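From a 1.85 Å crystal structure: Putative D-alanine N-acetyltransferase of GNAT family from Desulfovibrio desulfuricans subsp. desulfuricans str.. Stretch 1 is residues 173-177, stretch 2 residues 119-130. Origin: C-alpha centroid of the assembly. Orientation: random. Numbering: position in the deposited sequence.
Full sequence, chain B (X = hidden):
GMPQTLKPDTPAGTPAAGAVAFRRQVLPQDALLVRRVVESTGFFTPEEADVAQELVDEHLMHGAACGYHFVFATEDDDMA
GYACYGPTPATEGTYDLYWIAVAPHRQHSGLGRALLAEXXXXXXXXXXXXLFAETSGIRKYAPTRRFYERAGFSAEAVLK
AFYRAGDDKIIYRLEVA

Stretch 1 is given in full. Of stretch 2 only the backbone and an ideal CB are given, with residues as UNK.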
# COMPACT_ATOMS: atom_id res chain seq x y z
N ARG B 173 11.63 -5.88 -7.52
CA ARG B 173 11.60 -7.05 -6.67
C ARG B 173 13.01 -7.55 -6.29
O ARG B 173 13.86 -7.65 -7.16
CB ARG B 173 10.97 -8.17 -7.51
CG ARG B 173 10.79 -9.54 -6.84
CD ARG B 173 10.66 -10.55 -7.91
NE ARG B 173 10.42 -11.87 -7.35
CZ ARG B 173 9.25 -12.31 -6.94
NH1 ARG B 173 8.16 -11.52 -6.94
NH2 ARG B 173 9.18 -13.54 -6.46
N LEU B 174 13.25 -7.86 -5.01
CA LEU B 174 14.53 -8.49 -4.61
C LEU B 174 14.18 -9.76 -3.85
O LEU B 174 13.47 -9.71 -2.86
CB LEU B 174 15.38 -7.61 -3.70
CG LEU B 174 16.78 -8.12 -3.29
CD1 LEU B 174 17.73 -8.09 -4.46
CD2 LEU B 174 17.34 -7.24 -2.22
N GLU B 175 14.62 -10.90 -4.34
CA GLU B 175 14.41 -12.18 -3.65
C GLU B 175 15.54 -12.22 -2.64
O GLU B 175 16.73 -12.08 -2.99
CB GLU B 175 14.46 -13.35 -4.61
CG GLU B 175 13.32 -13.27 -5.62
CD GLU B 175 13.23 -14.41 -6.58
OE1 GLU B 175 13.92 -15.42 -6.38
OE2 GLU B 175 12.45 -14.29 -7.55
N VAL B 176 15.15 -12.35 -1.38
CA VAL B 176 16.02 -12.35 -0.19
C VAL B 176 16.38 -13.75 0.39
O VAL B 176 17.38 -13.90 1.12
CB VAL B 176 15.39 -11.38 0.88
CG1 VAL B 176 15.52 -11.87 2.25
CG2 VAL B 176 15.90 -9.92 0.68
N ALA B 177 15.61 -14.76 0.02
CA ALA B 177 15.84 -16.11 0.49
C ALA B 177 15.32 -17.04 -0.59
O ALA B 177 15.33 -16.66 -1.77
CB ALA B 177 15.11 -16.33 1.81
OXT ALA B 177 14.87 -18.16 -0.32
N UNK B 119 19.36 -3.51 5.51
CA UNK B 119 17.94 -3.79 5.47
C UNK B 119 17.72 -5.24 5.08
O UNK B 119 16.89 -5.91 5.66
CB UNK B 119 17.22 -2.85 4.50
N UNK B 120 18.44 -5.69 4.05
CA UNK B 120 18.34 -7.08 3.56
C UNK B 120 18.74 -8.09 4.64
O UNK B 120 18.10 -9.10 4.78
CB UNK B 120 19.22 -7.27 2.33
N UNK B 121 19.78 -7.77 5.42
CA UNK B 121 20.21 -8.59 6.53
C UNK B 121 19.08 -8.74 7.53
O UNK B 121 18.74 -9.84 7.96
CB UNK B 121 21.45 -7.99 7.20
N UNK B 122 18.48 -7.61 7.88
CA UNK B 122 17.38 -7.60 8.86
C UNK B 122 16.14 -8.33 8.42
O UNK B 122 15.51 -8.97 9.24
CB UNK B 122 17.00 -6.16 9.19
N UNK B 123 15.78 -8.18 7.15
CA UNK B 123 14.63 -8.83 6.54
C UNK B 123 14.91 -10.34 6.48
O UNK B 123 14.02 -11.14 6.76
CB UNK B 123 14.35 -8.26 5.15
N UNK B 124 16.11 -10.73 6.07
CA UNK B 124 16.46 -12.14 6.11
C UNK B 124 16.30 -12.76 7.52
O UNK B 124 15.72 -13.85 7.65
CB UNK B 124 17.90 -12.32 5.62
N UNK B 125 16.78 -12.07 8.54
CA UNK B 125 16.65 -12.59 9.92
C UNK B 125 15.25 -12.85 10.45
O UNK B 125 15.07 -13.74 11.28
CB UNK B 125 17.32 -11.60 10.88
N UNK B 126 14.28 -12.09 9.99
CA UNK B 126 12.92 -12.24 10.43
C UNK B 126 12.17 -13.21 9.55
O UNK B 126 10.97 -13.31 9.68
CB UNK B 126 12.21 -10.88 10.45
N UNK B 127 12.87 -13.91 8.65
CA UNK B 127 12.27 -14.90 7.76
C UNK B 127 11.74 -14.39 6.44
O UNK B 127 11.01 -15.12 5.76
CB UNK B 127 11.12 -15.59 8.50
N UNK B 128 12.13 -13.18 6.03
CA UNK B 128 11.63 -12.63 4.78
C UNK B 128 12.14 -13.32 3.54
O UNK B 128 13.27 -13.81 3.51
CB UNK B 128 11.99 -11.14 4.70
N UNK B 129 11.27 -13.39 2.53
CA UNK B 129 11.52 -13.96 1.23
C UNK B 129 11.73 -12.89 0.18
O UNK B 129 12.55 -13.07 -0.70
CB UNK B 129 10.36 -14.88 0.82
N UNK B 130 10.96 -11.79 0.27
CA UNK B 130 10.97 -10.71 -0.72
C UNK B 130 11.07 -9.33 -0.17
O UNK B 130 10.54 -9.07 0.88
CB UNK B 130 9.70 -10.79 -1.58

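Position 119 opens the helical part of stretch 2, and nothing of stretch 1 lies within 5.5 Å of its ideal CB, so stretch 1 sets no preference; the residue is Val119.

At 120 the CA-to-CB bond points toward stretch 1, with the ideal CB 4.6 Å from Val176 CG2 and 4.9 Å from Leu174 CD2. Two methyl groups at that range favour an apolar side chain of modest size, such as valine, isoleucine or leucine. The residue is Val120 (chi1 t): its CG2 lies 3.7 Å from Leu174 CD2 and its CG1 3.8 Å from Val176 CG2, so Val120 packs against both residues, with Val120 CG2 also 4.3 Å from Val176 CG2.

Position 121 points away and 122 is out of reach; polar residues are as acceptable as any. They are His121 and Asp122, joined by a hydrogen bond from His121 ND1 to Asp122 OD1 (2.8 Å).

One turn on from 120, position 123 again points toward stretch 1, its ideal CB 4.8 Å from Val176 CG1. A small or branched apolar group suits it. Val123 places CG1 4.1 Å from Val176 CG1, a light contact.

The bond at 124 runs sideways, with the ideal CB 4.2 Å from Val176 CG1. Stretch 1 offers a methyl nearby and the acceptor Val176 O farther along, so a long side chain with an apolar stem and a donor would use both; lysine, glutamine or arginine could qualify. In Arg124, CG packs 3.2 Å from Val176 CG1, and NE donates to Val176 O (2.8 Å, 157°), which sits at the guanidinium edge.

Positions 125 and 126 have no part of stretch 1 near their ideal CB atoms and are weakly constrained; they are Leu125 and Thr126.

At 127, phi/psi of 88/16 would jam a CB against the preceding carbonyl O. Backbone strain alone calls for glycine, and Gly127 is found.

At 128 the ideal CB direction is sideways, 4.4 Å from Val176 CG1, leaving room for a small residue. Gly128 contributes backbone: its O lies 3.2 Å from Val176 CG1.

Position 129 points away from stretch 1, permitting a long polar chain, while its backbone O accepts from Val176 N (2.8 Å, 165°). The residue is Arg129, whose guanidinium is hydrogen-bonded elsewhere in the structure.

Position 130 pairs with Glu175 in an antiparallel, non-hydrogen-bonded bridge (CA-CA 4.8 Å), their side chains sharing a sheet face. Beside the stems of Arg173 and Glu175, an apolar residue fits well. Leu130 CD2 lies over a guanidinium face, 3.6 Å from Arg173 NH2, and 3.9 Å from Glu175 CG.

Stretch 2 119-130: VVHDVRLTGGRL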
# COMPACT_ATOMS: atom_id res chain seq x y z
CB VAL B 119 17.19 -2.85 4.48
CG1 VAL B 119 15.81 -3.38 4.19
CG2 VAL B 119 17.22 -1.36 5.03
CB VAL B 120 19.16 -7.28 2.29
CG1 VAL B 120 19.30 -8.75 1.93
CG2 VAL B 120 18.53 -6.50 1.17
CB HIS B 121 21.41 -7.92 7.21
CG HIS B 121 21.72 -8.45 8.57
ND1 HIS B 121 21.12 -7.96 9.71
CD2 HIS B 121 22.61 -9.39 8.99
CE1 HIS B 121 21.60 -8.59 10.77
NE2 HIS B 121 22.51 -9.45 10.36
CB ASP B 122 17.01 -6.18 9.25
CG ASP B 122 18.09 -5.46 9.96
OD1 ASP B 122 19.16 -6.05 10.27
OD2 ASP B 122 17.87 -4.27 10.23
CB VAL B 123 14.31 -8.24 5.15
CG1 VAL B 123 13.38 -9.13 4.37
CG2 VAL B 123 13.74 -6.82 5.30
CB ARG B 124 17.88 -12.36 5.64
CG ARG B 124 18.03 -12.30 4.18
CD ARG B 124 19.48 -12.33 3.72
NE ARG B 124 19.51 -12.49 2.25
CZ ARG B 124 20.58 -12.30 1.47
NH1 ARG B 124 21.73 -11.79 1.93
NH2 ARG B 124 20.43 -12.53 0.16
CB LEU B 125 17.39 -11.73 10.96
CG LEU B 125 18.85 -12.09 11.17
CD1 LEU B 125 19.62 -12.20 9.85
CD2 LEU B 125 19.48 -11.10 12.13
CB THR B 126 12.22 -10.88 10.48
OG1 THR B 126 12.26 -10.28 9.18
CG2 THR B 126 12.93 -9.97 11.43
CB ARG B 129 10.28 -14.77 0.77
CG ARG B 129 9.81 -15.84 1.74
CD ARG B 129 8.46 -16.48 1.36
NE ARG B 129 7.38 -15.50 1.29
CZ ARG B 129 6.85 -15.01 0.17
NH1 ARG B 129 7.25 -15.41 -1.03
NH2 ARG B 129 5.89 -14.12 0.25
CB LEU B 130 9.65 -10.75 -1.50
CG LEU B 130 9.39 -12.01 -2.34
CD1 LEU B 130 7.91 -12.09 -2.83
CD2 LEU B 130 10.38 -11.95 -3.43
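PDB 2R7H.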